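Pterin-4-alpha-carbinolamine dehydratase MoaB2 (Mycobacterium marinum, PDB 3RFQ) probably acts in molybdenum cofactor biosynthesis as a molybdopterin-binding protein of the MogA/MoaB family. Local coordinates at residues V69-D74 with R79-T84; R112-R117 with T151-L156. All coordinates share one frame; numbering follows the deposited sequence.

Overall arrangement
Contacts 1 and 2 each join a helix to one mixed beta-sheet. They come in series along the chain, and their centres lie about 13 Å apart. Contact 1 sets helix 75-87 against strand 63-71, an outermost strand of the sheet within this chain. Contact 2 sets segment 112-117, on helix 107-114, against strand 151-156. Strands 31-38 and 92-96 lie between these two strands. The two helices also meet: Arg79 CG is 3.8 Å from Ile114 CG2, and Leu82 CD1 is 4.1 Å from Ile114 CG1. The two helices therefore pack side by side on one face of the sheet, within the probable molybdopterin-binding domain.

Contact 1: residues V69-D74 with R79-T84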
loop_
_atom_site.group_PDB
_atom_site.type_symbol
_atom_site.label_atom_id
_atom_site.label_comp_id
_atom_site.label_asym_id
_atom_site.label_seq_id
_atom_site.Cartn_x
_atom_site.Cartn_y
_atom_site.Cartn_z
ATOM N N VAL C 69 -21.283 25.797 -1.819
ATOM C CA VAL C 69 -22.748 25.663 -1.822
ATOM C C VAL C 69 -23.152 24.635 -0.771
ATOM O O VAL C 69 -22.656 23.498 -0.784
ATOM C CB VAL C 69 -23.268 25.231 -3.226
ATOM C CG1 VAL C 69 -24.742 24.840 -3.170
ATOM C CG2 VAL C 69 -23.028 26.346 -4.256
ATOM N N ALA C 70 -24.035 25.037 0.143
ATOM C CA ALA C 70 -24.479 24.149 1.226
ATOM C C ALA C 70 -25.808 23.533 0.818
ATOM O O ALA C 70 -26.705 24.241 0.369
ATOM C CB ALA C 70 -24.616 24.921 2.572
ATOM N N VAL C 71 -25.919 22.215 0.934
ATOM C CA VAL C 71 -27.186 21.543 0.680
ATOM C C VAL C 71 -27.485 20.530 1.766
ATOM O O VAL C 71 -26.574 20.043 2.441
ATOM C CB VAL C 71 -27.230 20.828 -0.689
ATOM C CG1 VAL C 71 -27.341 21.819 -1.808
ATOM C CG2 VAL C 71 -26.009 19.905 -0.875
ATOM N N GLU C 72 -28.776 20.223 1.904
ATOM C CA GLU C 72 -29.261 19.182 2.789
ATOM C C GLU C 72 -28.854 17.817 2.243
ATOM O O GLU C 72 -28.566 17.678 1.044
ATOM C CB GLU C 72 -30.786 19.207 2.871
ATOM C CG GLU C 72 -31.393 20.377 3.574
ATOM C CD GLU C 72 -32.904 20.312 3.568
ATOM O OE1 GLU C 72 -33.509 21.264 3.066
ATOM O OE2 GLU C 72 -33.495 19.310 4.046
ATOM N N ALA C 73 -28.854 16.817 3.125
ATOM C CA ALA C 73 -28.597 15.429 2.740
ATOM C C ALA C 73 -29.850 14.900 2.058
ATOM O O ALA C 73 -30.584 14.057 2.588
ATOM C CB ALA C 73 -28.237 14.606 3.952
ATOM N N ASP C 74 -30.104 15.441 0.880
ATOM C CA ASP C 74 -31.300 15.149 0.119
ATOM C C ASP C 74 -30.852 14.966 -1.330
ATOM O O ASP C 74 -30.113 15.791 -1.879
ATOM C CB ASP C 74 -32.289 16.307 0.243
ATOM C CG ASP C 74 -33.496 16.139 -0.648
ATOM O OD1 ASP C 74 -34.453 15.467 -0.212
ATOM O OD2 ASP C 74 -33.476 16.669 -1.786
ATOM N N ARG C 79 -28.191 16.546 -6.181
ATOM C CA ARG C 79 -28.185 16.396 -7.634
ATOM C C ARG C 79 -28.321 17.736 -8.371
ATOM O O ARG C 79 -27.608 18.005 -9.350
ATOM C CB ARG C 79 -29.305 15.446 -8.025
ATOM C CG ARG C 79 -29.303 14.996 -9.457
ATOM C CD ARG C 79 -30.455 14.008 -9.660
ATOM N NE ARG C 79 -30.080 12.705 -9.095
ATOM C CZ ARG C 79 -30.927 11.893 -8.462
ATOM N NH1 ARG C 79 -32.201 12.269 -8.300
ATOM N NH2 ARG C 79 -30.486 10.721 -7.969
ATOM N N ASN C 80 -29.229 18.585 -7.902
ATOM C CA ASN C 80 -29.371 19.919 -8.488
ATOM C C ASN C 80 -28.123 20.785 -8.336
ATOM O O ASN C 80 -27.784 21.521 -9.261
ATOM C CB ASN C 80 -30.588 20.659 -7.930
ATOM C CG ASN C 80 -31.903 20.118 -8.476
ATOM O OD1 ASN C 80 -31.933 19.102 -9.187
ATOM N ND2 ASN C 80 -33.010 20.797 -8.143
ATOM N N ALA C 81 -27.464 20.727 -7.181
ATOM C CA ALA C 81 -26.250 21.509 -6.986
ATOM C C ALA C 81 -25.151 21.048 -7.957
ATOM O O ALA C 81 -24.416 21.869 -8.509
ATOM C CB ALA C 81 -25.771 21.415 -5.548
ATOM N N LEU C 82 -25.056 19.739 -8.175
ATOM C CA LEU C 82 -24.041 19.199 -9.066
ATOM C C LEU C 82 -24.310 19.527 -10.515
ATOM O O LEU C 82 -23.364 19.859 -11.243
ATOM C CB LEU C 82 -23.870 17.688 -8.902
ATOM C CG LEU C 82 -23.490 17.183 -7.511
ATOM C CD1 LEU C 82 -23.685 15.663 -7.462
ATOM C CD2 LEU C 82 -22.068 17.602 -7.151
ATOM N N ASN C 83 -25.574 19.426 -10.937
ATOM C CA ASN C 83 -25.963 19.704 -12.320
ATOM C C ASN C 83 -25.681 21.165 -12.687
ATOM O O ASN C 83 -25.175 21.463 -13.777
ATOM C CB ASN C 83 -27.441 19.381 -12.568
ATOM C CG ASN C 83 -27.692 17.903 -12.945
ATOM O OD1 ASN C 83 -26.814 17.213 -13.484
ATOM N ND2 ASN C 83 -28.918 17.429 -12.693
ATOM N N THR C 84 -26.010 22.070 -11.769
ATOM C CA THR C 84 -25.757 23.498 -11.943
ATOM C C THR C 84 -24.257 23.747 -12.169
ATOM O O THR C 84 -23.882 24.463 -13.110
ATOM C CB THR C 84 -26.285 24.295 -10.724
ATOM O OG1 THR C 84 -27.700 24.139 -10.674
ATOM C CG2 THR C 84 -25.959 25.777 -10.824
#
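Val71 and Val69 of strand 63-71 meet Ala81 of helix 75-87. The contact is small and entirely apolar. Val71 points from the strand toward the helix, and its CB branches into two methyls with different roles. CG1 lies anti to the carbonyl carbon and beside the backbone N (chi1 -73°). This turns Val71 CG1 to the helix, 4.1 Å from Ala81 CB. Val71 CG2 sits between the backbone N and the carbonyl carbon, and is the more distant methyl, 4.9 Å from Ala81 CB. The Val71 side chain also touches Val36 of the adjacent strand 31-38.

Val69 lies two residues back and points the same way. Val69 CG1 reaches Ala81 CB at 4.3 Å. The CG1 methyls of Val69 and Val71 are themselves 4.2 Å apart, so the three methyls form a compact cluster. Ala81 has only a short side chain, and this lets the helix come close to the strand: the CA atoms of Val69 and Ala81 are 7.5 Å apart.

An inverse gamma turn at Ala73 follows the strand, and Ala73 N donates to Asp40 OD1. Asp74 is then the N-cap of the helix, with OD2 accepting from Asp77 N. Inside the helix, Thr84 OG1 donates to Asn80 O at 3.0 Å, on the face of the carbonyl plane opposite Thr84 N. The strand, tight connection and helix make the first half of a beta-alpha-beta crossover, which goes on to parallel strand 92-96, beyond strand 31-38.

Contact 2: residues R112-R117 with T151-L156; sequences REILDR and TLVVNL
Ile114 and Leu115 of segment 112-117 pack onto Val153 of strand 151-156. The setting is an alpha/beta/alpha sandwich, with helices on both faces of a mixed sheet. The strand begins at Thr151. Leu152 points away to the other face, against Ala174 and Ile177 of helix 160-180, which Val154 and Leu156 also touch, at Leu170 and Met167. Val153 turns back and carries the contact. Leu115 does not aim its CB at the strand, but its extended chain, with CD1 anti to CA (chi2 180°), brings CD2 over to 4.2 Å from Val153 CB. Ile114 CG1 lies between the backbone N and the carbonyl carbon (chi1 61°). Ile114 CD1 is rotated off a staggered position (chi2 95°) and stands 4.4 Å from Val153 CG2. The valine thus meets two neighbouring side chains, and the contact between the segments is purely apolar. Asn155 points to the same face of the sheet as Val153 and is buried, but its amide is satisfied: OD1 accepts from Leu144 N, while ND2 bonds to Ser95 OG and Thr111 OG1. A classic beta bulge sets Asp116 and Arg117 opposite Val147 of strand 145-148, and Arg117 NH2 bonds to Val101 O of the second subunit.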
loop_
_atom_site.group_PDB
_atom_site.type_symbol
_atom_site.label_atom_id
_atom_site.label_comp_id
_atom_site.label_asym_id
_atom_site.label_seq_id
_atom_site.Cartn_x
_atom_site.Cartn_y
_atom_site.Cartn_z
ATOM N N ARG C 112 -24.047 9.381 -8.749
ATOM C CA ARG C 112 -24.048 8.362 -9.807
ATOM C C ARG C 112 -24.917 8.757 -11.002
ATOM O O ARG C 112 -24.554 8.492 -12.143
ATOM C CB ARG C 112 -24.547 7.016 -9.257
ATOM C CG ARG C 112 -24.252 5.813 -10.164
ATOM C CD ARG C 112 -24.583 4.492 -9.442
ATOM N NE ARG C 112 -23.723 4.226 -8.274
ATOM C CZ ARG C 112 -24.131 4.148 -7.003
ATOM N NH1 ARG C 112 -25.412 4.314 -6.678
ATOM N NH2 ARG C 112 -23.252 3.894 -6.046
ATOM N N GLU C 113 -26.057 9.380 -10.714
ATOM C CA GLU C 113 -27.036 9.767 -11.727
ATOM C C GLU C 113 -26.520 10.777 -12.733
ATOM O O GLU C 113 -26.880 10.730 -13.911
ATOM C CB GLU C 113 -28.282 10.342 -11.061
ATOM C CG GLU C 113 -29.265 9.296 -10.648
ATOM C CD GLU C 113 -29.644 8.388 -11.809
ATOM O OE1 GLU C 113 -30.313 8.892 -12.755
ATOM O OE2 GLU C 113 -29.254 7.186 -11.763
ATOM N N ILE C 114 -25.684 11.691 -12.264
ATOM C CA ILE C 114 -25.162 12.720 -13.136
ATOM C C ILE C 114 -23.806 12.379 -13.772
ATOM O O ILE C 114 -23.399 13.088 -14.682
ATOM C CB ILE C 114 -25.152 14.104 -12.459
ATOM C CG1 ILE C 114 -24.265 14.121 -11.217
ATOM C CG2 ILE C 114 -26.548 14.467 -12.050
ATOM C CD1 ILE C 114 -22.884 14.593 -11.463
ATOM N N LEU C 115 -23.122 11.317 -13.331
ATOM C CA LEU C 115 -21.828 10.952 -13.947
ATOM C C LEU C 115 -21.957 10.338 -15.348
ATOM O O LEU C 115 -22.827 9.507 -15.578
ATOM C CB LEU C 115 -21.028 10.032 -13.041
ATOM C CG LEU C 115 -20.483 10.610 -11.726
ATOM C CD1 LEU C 115 -19.724 9.510 -10.981
ATOM C CD2 LEU C 115 -19.603 11.845 -11.956
ATOM N N ASP C 116 -21.104 10.756 -16.284
ATOM C CA ASP C 116 -21.051 10.107 -17.608
ATOM C C ASP C 116 -20.182 8.856 -17.532
ATOM O O ASP C 116 -20.483 7.829 -18.151
ATOM C CB ASP C 116 -20.529 11.053 -18.712
ATOM C CG ASP C 116 -21.480 12.207 -19.009
ATOM O OD1 ASP C 116 -22.714 12.029 -18.881
ATOM O OD2 ASP C 116 -20.996 13.308 -19.382
ATOM N N ARG C 117 -19.084 8.956 -16.791
ATOM C CA ARG C 117 -18.270 7.792 -16.517
ATOM C C ARG C 117 -17.517 7.933 -15.192
ATOM O O ARG C 117 -17.289 9.038 -14.697
ATOM C CB ARG C 117 -17.335 7.488 -17.703
ATOM C CG ARG C 117 -16.337 8.566 -18.038
ATOM C CD ARG C 117 -16.078 8.591 -19.540
ATOM N NE ARG C 117 -15.237 9.745 -19.863
ATOM C CZ ARG C 117 -15.684 10.944 -20.260
ATOM N NH1 ARG C 117 -16.991 11.168 -20.416
ATOM N NH2 ARG C 117 -14.817 11.924 -20.511
ATOM N N THR C 151 -16.766 18.139 -16.468
ATOM C CA THR C 151 -16.506 18.403 -15.071
ATOM C C THR C 151 -16.118 17.152 -14.312
ATOM O O THR C 151 -16.850 16.156 -14.332
ATOM C CB THR C 151 -17.744 19.034 -14.387
ATOM O OG1 THR C 151 -18.077 20.271 -15.047
ATOM C CG2 THR C 151 -17.470 19.302 -12.896
ATOM N N LEU C 152 -14.985 17.224 -13.619
ATOM C CA LEU C 152 -14.580 16.178 -12.670
ATOM C C LEU C 152 -15.291 16.397 -11.321
ATOM O O LEU C 152 -15.236 17.488 -10.772
ATOM C CB LEU C 152 -13.037 16.145 -12.510
ATOM C CG LEU C 152 -12.452 15.238 -11.402
ATOM C CD1 LEU C 152 -12.731 13.714 -11.602
ATOM C CD2 LEU C 152 -10.941 15.500 -11.212
ATOM N N VAL C 153 -15.964 15.368 -10.806
ATOM C CA VAL C 153 -16.694 15.441 -9.527
ATOM C C VAL C 153 -16.136 14.361 -8.606
ATOM O O VAL C 153 -16.042 13.205 -8.996
ATOM C CB VAL C 153 -18.195 15.121 -9.724
ATOM C CG1 VAL C 153 -18.984 15.133 -8.383
ATOM C CG2 VAL C 153 -18.827 16.058 -10.782
ATOM N N VAL C 154 -15.774 14.747 -7.394
ATOM C CA VAL C 154 -15.206 13.825 -6.401
ATOM C C VAL C 154 -15.974 13.970 -5.095
ATOM O O VAL C 154 -16.156 15.086 -4.629
ATOM C CB VAL C 154 -13.679 14.118 -6.202
ATOM C CG1 VAL C 154 -13.063 13.179 -5.124
ATOM C CG2 VAL C 154 -12.938 13.956 -7.567
ATOM N N ASN C 155 -16.493 12.877 -4.538
ATOM C CA ASN C 155 -17.196 12.937 -3.255
ATOM C C ASN C 155 -16.209 12.578 -2.168
ATOM O O ASN C 155 -15.617 11.494 -2.199
ATOM C CB ASN C 155 -18.335 11.910 -3.139
ATOM C CG ASN C 155 -19.365 11.949 -4.284
ATOM O OD1 ASN C 155 -19.796 10.885 -4.708
ATOM N ND2 ASN C 155 -19.812 13.142 -4.732
ATOM N N LEU C 156 -16.023 13.457 -1.191
ATOM C CA LEU C 156 -15.253 13.083 0.015
ATOM C C LEU C 156 -16.143 12.885 1.254
ATOM O O LEU C 156 -17.210 13.514 1.375
ATOM C CB LEU C 156 -14.199 14.154 0.314
ATOM C CG LEU C 156 -13.215 14.534 -0.794
ATOM C CD1 LEU C 156 -12.275 15.656 -0.287
ATOM C CD2 LEU C 156 -12.427 13.317 -1.247
#